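Local coordinates for beta-N-acetylglucosaminidase-like protein Glycoside hydrolase family 20 (Flavobacterium johnsoniae, PDB 6YHH) that hydrolyses chitobiose and probably other chitin oligosaccharides as a family 20 chitobiase, releasing N-acetylglucosamine, at the interface of chains A and B. Coordinates in Å, arbitrary orientation; residue numbers count along the deposited sequence, not the author numbering. Chains: chain A/B, Beta-N-acetylglucosaminidase-like protein Glycoside hydrolase family 20.

The C-alpha centres of contacts 1 and 2 are about 17 Å apart on one half of a two-fold symmetric interface, and each recurs with the chains exchanged. They share no residue but run in the same sense: chain B gives parts of its family 20 domain 2, the turn before strand 131-134 in contact 1 and the loop after helix 40-56 in contact 2, and chain A receives them on segments of its C-terminal part. The centre of contact 2 is about 22 Å from the predicted proton donor A:Glu317, that of contact 1 about 38 Å. The structure alone does not show whether the pair is the working dimer.

Contact 1: the interface of chains A and B. Residues chain A 518, 607-612, 614; chain B 126-131.
A mixed, largely apolar and backbone-mediated patch of a two-fold interface joins the two copies here, and it would help hold a dimer together if the deposited pair is the biological one. The turn 127-130 of glycoside hydrolase family 20 domain 2 in chain B, between strands 125-126 and 131-134, meets the 3-10 helix 611-613 of chain A and the end of its helix 583-607. The turn is an Asx-type turn: carboxylate oxygen OD1 of B:Asp127 accepts the backbone N of B:Lys129 from above the carboxylate plane and that of B:Lys130 nearly along its C-O axis. A:Pro611 fits against this turn and crosses B:Phe131 obliquely. Its CG stands 3.7 Å above one face of the phenyl ring, offset toward the rim, while its CB touches CE2 of B:Phe131 at 3.6 Å. The other side of the turn is gripped by A:Gln614, whose chain bends at chi2 (-66°) to bring amide NE2 to 2.9 Å from the carbonyl O of B:Ser128. This hydrogen bond is bent, 133° at H, and its donor sits above the carbonyl plane. The modelled part of B:Lys129, which stops at CE, crosses the A:Gln614 side chain at about a right angle, CG lying 3.9 Å from CD of A:Gln614. Amide OD1 of A:Asn609 and OD1 of B:Asn126 are modelled 2.9 Å apart, a clash between acceptors, so one of the two amides is probably turned over. Flipping B:Asn126 would also relieve the approach of its ND2 to ND2 of A:Asn518, which donates to the A:Asn609 carbonyl.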
loop_
_atom_site.group_PDB
_atom_site.type_symbol
_atom_site.label_atom_id
_atom_site.label_comp_id
_atom_site.label_asym_id
_atom_site.label_seq_id
_atom_site.Cartn_x
_atom_site.Cartn_y
_atom_site.Cartn_z
ATOM N N ASN A 518 14.469 14.420 5.371
ATOM C CA ASN A 518 15.129 13.724 6.439
ATOM C C ASN A 518 14.252 13.679 7.678
ATOM O O ASN A 518 14.733 13.794 8.822
ATOM C CB ASN A 518 16.493 14.333 6.784
ATOM C CG ASN A 518 17.380 13.401 7.550
ATOM O OD1 ASN A 518 17.166 12.177 7.622
ATOM N ND2 ASN A 518 18.404 13.975 8.171
ATOM N N SER A 607 17.188 22.461 4.897
ATOM C CA SER A 607 18.369 22.043 4.190
ATOM C C SER A 607 19.641 21.826 5.012
ATOM O O SER A 607 20.498 21.011 4.607
ATOM C CB SER A 607 18.653 22.985 3.042
ATOM O OG SER A 607 19.287 24.171 3.526
ATOM N N ALA A 608 19.693 22.413 6.249
ATOM C CA ALA A 608 20.834 22.217 7.121
ATOM C C ALA A 608 21.073 20.761 7.436
ATOM O O ALA A 608 22.210 20.356 7.666
ATOM C CB ALA A 608 20.608 23.036 8.380
ATOM N N ASN A 609 19.992 19.980 7.435
ATOM C CA ASN A 609 20.079 18.539 7.737
ATOM C C ASN A 609 19.363 17.671 6.687
ATOM O O ASN A 609 18.825 16.611 7.032
ATOM C CB ASN A 609 19.514 18.269 9.125
ATOM C CG ASN A 609 19.831 16.837 9.654
ATOM O OD1 ASN A 609 20.873 16.225 9.342
ATOM N ND2 ASN A 609 18.934 16.333 10.523
ATOM N N ALA A 610 19.362 18.126 5.428
ATOM C CA ALA A 610 18.598 17.391 4.386
ATOM C C ALA A 610 19.208 17.673 2.996
ATOM O O ALA A 610 18.753 18.591 2.312
ATOM C CB ALA A 610 17.138 17.789 4.403
ATOM N N PRO A 611 20.206 16.872 2.554
ATOM C CA PRO A 611 20.783 17.075 1.279
ATOM C C PRO A 611 19.785 17.057 0.123
ATOM O O PRO A 611 20.077 17.669 -0.927
ATOM C CB PRO A 611 21.849 15.936 1.166
ATOM C CG PRO A 611 22.211 15.647 2.599
ATOM C CD PRO A 611 20.878 15.810 3.328
ATOM N N LEU A 612 18.700 16.251 0.235
ATOM C CA LEU A 612 17.773 16.159 -0.883
ATOM C C LEU A 612 16.918 17.430 -1.060
ATOM O O LEU A 612 16.154 17.528 -2.005
ATOM C CB LEU A 612 16.877 14.931 -0.761
ATOM C CG LEU A 612 17.615 13.584 -0.715
ATOM C CD1 LEU A 612 16.597 12.496 -0.589
ATOM C CD2 LEU A 612 18.489 13.389 -1.860
ATOM N N GLN A 614 18.592 20.340 -1.300
ATOM C CA GLN A 614 19.504 21.185 -2.057
ATOM C C GLN A 614 19.085 21.412 -3.513
ATOM O O GLN A 614 19.176 22.512 -4.021
ATOM C CB GLN A 614 20.939 20.632 -1.998
ATOM C CG GLN A 614 21.576 20.658 -0.599
ATOM C CD GLN A 614 21.835 22.081 -0.027
ATOM O OE1 GLN A 614 22.093 23.020 -0.775
ATOM N NE2 GLN A 614 21.848 22.200 1.273
ATOM N N ASN B 126 24.600 12.495 7.468
ATOM C CA ASN B 126 24.665 13.508 6.442
ATOM C C ASN B 126 24.975 14.877 7.054
ATOM O O ASN B 126 24.788 15.058 8.234
ATOM C CB ASN B 126 23.319 13.607 5.699
ATOM C CG ASN B 126 22.199 14.027 6.639
ATOM O OD1 ASN B 126 21.863 15.252 6.757
ATOM N ND2 ASN B 126 21.674 13.090 7.408
ATOM N N ASP B 127 25.418 15.773 6.214
ATOM C CA ASP B 127 25.376 17.226 6.525
ATOM C C ASP B 127 24.302 17.927 5.685
ATOM O O ASP B 127 23.262 17.341 5.377
ATOM C CB ASP B 127 26.809 17.812 6.479
ATOM C CG ASP B 127 27.478 17.679 5.197
ATOM O OD1 ASP B 127 26.853 17.504 4.145
ATOM O OD2 ASP B 127 28.737 17.698 5.152
ATOM N N SER B 128 24.519 19.196 5.331
ATOM C CA SER B 128 23.543 19.817 4.494
ATOM C C SER B 128 23.585 19.366 3.012
ATOM O O SER B 128 22.623 19.635 2.286
ATOM C CB SER B 128 23.659 21.360 4.584
ATOM O OG SER B 128 24.871 21.806 3.959
ATOM N N LYS B 129 24.691 18.733 2.571
ATOM C CA LYS B 129 24.941 18.487 1.160
ATOM C C LYS B 129 25.297 17.052 0.808
ATOM O O LYS B 129 25.043 16.691 -0.355
ATOM C CB LYS B 129 26.057 19.395 0.669
ATOM C CG LYS B 129 25.516 20.811 0.460
ATOM C CD LYS B 129 26.648 21.827 0.246
ATOM C CE LYS B 129 26.116 23.171 -0.275
ATOM N N LYS B 130 25.892 16.320 1.729
ATOM C CA LYS B 130 26.505 15.033 1.441
ATOM C C LYS B 130 26.082 14.008 2.457
ATOM O O LYS B 130 25.703 14.302 3.597
ATOM C CB LYS B 130 28.052 15.096 1.464
ATOM N N PHE B 131 26.179 12.758 2.017
ATOM C CA PHE B 131 25.952 11.627 2.884
ATOM C C PHE B 131 27.262 10.919 3.186
ATOM O O PHE B 131 28.137 10.856 2.319
ATOM C CB PHE B 131 24.963 10.655 2.206
ATOM C CG PHE B 131 23.596 11.209 2.045
ATOM C CD1 PHE B 131 22.724 11.122 3.050
ATOM C CD2 PHE B 131 23.204 11.839 0.891
ATOM C CE1 PHE B 131 21.416 11.595 2.906
ATOM C CE2 PHE B 131 21.940 12.356 0.752
ATOM C CZ PHE B 131 21.039 12.220 1.747
#

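Contact 2: the interface of chains A and B. Residues chain A 546-547, 551-552, 555; chain B 57, 59.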
loop_
_atom_site.group_PDB
_atom_site.type_symbol
_atom_site.label_atom_id
_atom_site.label_comp_id
_atom_site.label_asym_id
_atom_site.label_seq_id
_atom_site.Cartn_x
_atom_site.Cartn_y
_atom_site.Cartn_z
ATOM N N GLU A 546 18.720 9.604 -18.704
ATOM C CA GLU A 546 18.903 10.218 -17.402
ATOM C C GLU A 546 18.389 9.410 -16.239
ATOM O O GLU A 546 18.870 9.593 -15.071
ATOM C CB GLU A 546 18.253 11.608 -17.374
ATOM C CG GLU A 546 18.971 12.559 -18.338
ATOM C CD GLU A 546 18.476 13.983 -18.249
ATOM O OE1 GLU A 546 17.296 14.218 -18.086
ATOM O OE2 GLU A 546 19.282 14.985 -18.297
ATOM N N TYR A 547 17.356 8.589 -16.505
ATOM C CA TYR A 547 16.829 7.670 -15.481
ATOM C C TYR A 547 16.791 6.279 -16.113
ATOM O O TYR A 547 16.289 6.113 -17.226
ATOM C CB TYR A 547 15.407 7.987 -15.172
ATOM C CG TYR A 547 15.124 9.359 -14.483
ATOM C CD1 TYR A 547 15.124 10.547 -15.200
ATOM C CD2 TYR A 547 14.895 9.432 -13.146
ATOM C CE1 TYR A 547 14.864 11.762 -14.603
ATOM C CE2 TYR A 547 14.643 10.650 -12.535
ATOM C CZ TYR A 547 14.598 11.795 -13.241
ATOM O OH TYR A 547 14.239 13.023 -12.621
ATOM N N SER A 551 16.406 3.484 -11.250
ATOM C CA SER A 551 16.756 4.725 -10.609
ATOM C C SER A 551 15.837 5.048 -9.455
ATOM O O SER A 551 14.724 4.496 -9.338
ATOM C CB SER A 551 16.659 5.847 -11.643
ATOM O OG SER A 551 17.721 5.728 -12.580
ATOM N N PRO A 552 16.259 5.964 -8.554
ATOM C CA PRO A 552 15.433 6.322 -7.439
ATOM C C PRO A 552 14.377 7.338 -7.796
ATOM O O PRO A 552 14.706 8.415 -8.240
ATOM C CB PRO A 552 16.412 6.857 -6.422
ATOM C CG PRO A 552 17.474 7.456 -7.241
ATOM C CD PRO A 552 17.589 6.596 -8.449
ATOM N N LEU A 555 12.295 11.481 -5.062
ATOM C CA LEU A 555 12.854 12.820 -5.003
ATOM C C LEU A 555 11.770 13.823 -5.285
ATOM O O LEU A 555 10.604 13.477 -5.494
ATOM C CB LEU A 555 14.015 12.922 -5.971
ATOM C CG LEU A 555 15.224 11.975 -5.756
ATOM C CD1 LEU A 555 16.366 12.316 -6.727
ATOM C CD2 LEU A 555 15.697 12.017 -4.311
ATOM N N GLY B 57 19.646 9.800 -3.517
ATOM C CA GLY B 57 19.490 10.391 -4.816
ATOM C C GLY B 57 20.752 10.477 -5.610
ATOM O O GLY B 57 20.883 11.397 -6.481
ATOM N N PHE B 59 22.074 7.967 -7.785
ATOM C CA PHE B 59 21.916 7.266 -9.067
ATOM C C PHE B 59 23.153 6.426 -9.265
ATOM O O PHE B 59 24.056 6.664 -10.174
ATOM C CB PHE B 59 21.667 8.184 -10.275
ATOM C CG PHE B 59 20.283 8.809 -10.313
ATOM C CD1 PHE B 59 19.850 9.712 -9.305
ATOM C CD2 PHE B 59 19.425 8.537 -11.396
ATOM C CE1 PHE B 59 18.591 10.330 -9.373
ATOM C CE2 PHE B 59 18.175 9.200 -11.455
ATOM C CZ PHE B 59 17.749 10.021 -10.442
#
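B:Phe59 carries this apolar contact, reaching from the loop after helix 40-56 of chain B onto the 546-555 segment of chain A, a contact that would help hold the two copies of the hydrolase together if the pair is the working dimer. The residue has a positive phi (72°), and from CB the ring departs with CG anti to the carbonyl carbon, chi1 -73°. CD of A:Pro552 stands 3.7 Å above the ring plane over its centre, a CH-pi contact on one face, and CG of B:Phe59 is among the atoms it touches. Along one side of the ring, CD1 also meets the proline, and CE1 comes to 3.7 Å from CG of A:Pro552. Further out, methyl CD1 of A:Leu555 approaches CE1 of B:Phe59 in the plane of the ring, at its edge, 4.0 Å away; the same leucine branch also rests against CA of B:Gly57. On the other side CD2 passes 3.5 Å from the hydroxyl OG of A:Ser551, a van der Waals contact, and CE2 packs on CB of that serine at 3.7 Å. The CE2-CZ rim of the B:Phe59 ring meets the CD2-CE2 side of A:Tyr547 edge-to-face, the two planes 67° apart. CE2 meets ring carbon CD2 of the tyrosine at 3.7 Å, and the tip atom CZ of B:Phe59 lies 3.8 Å from CE2 of A:Tyr547.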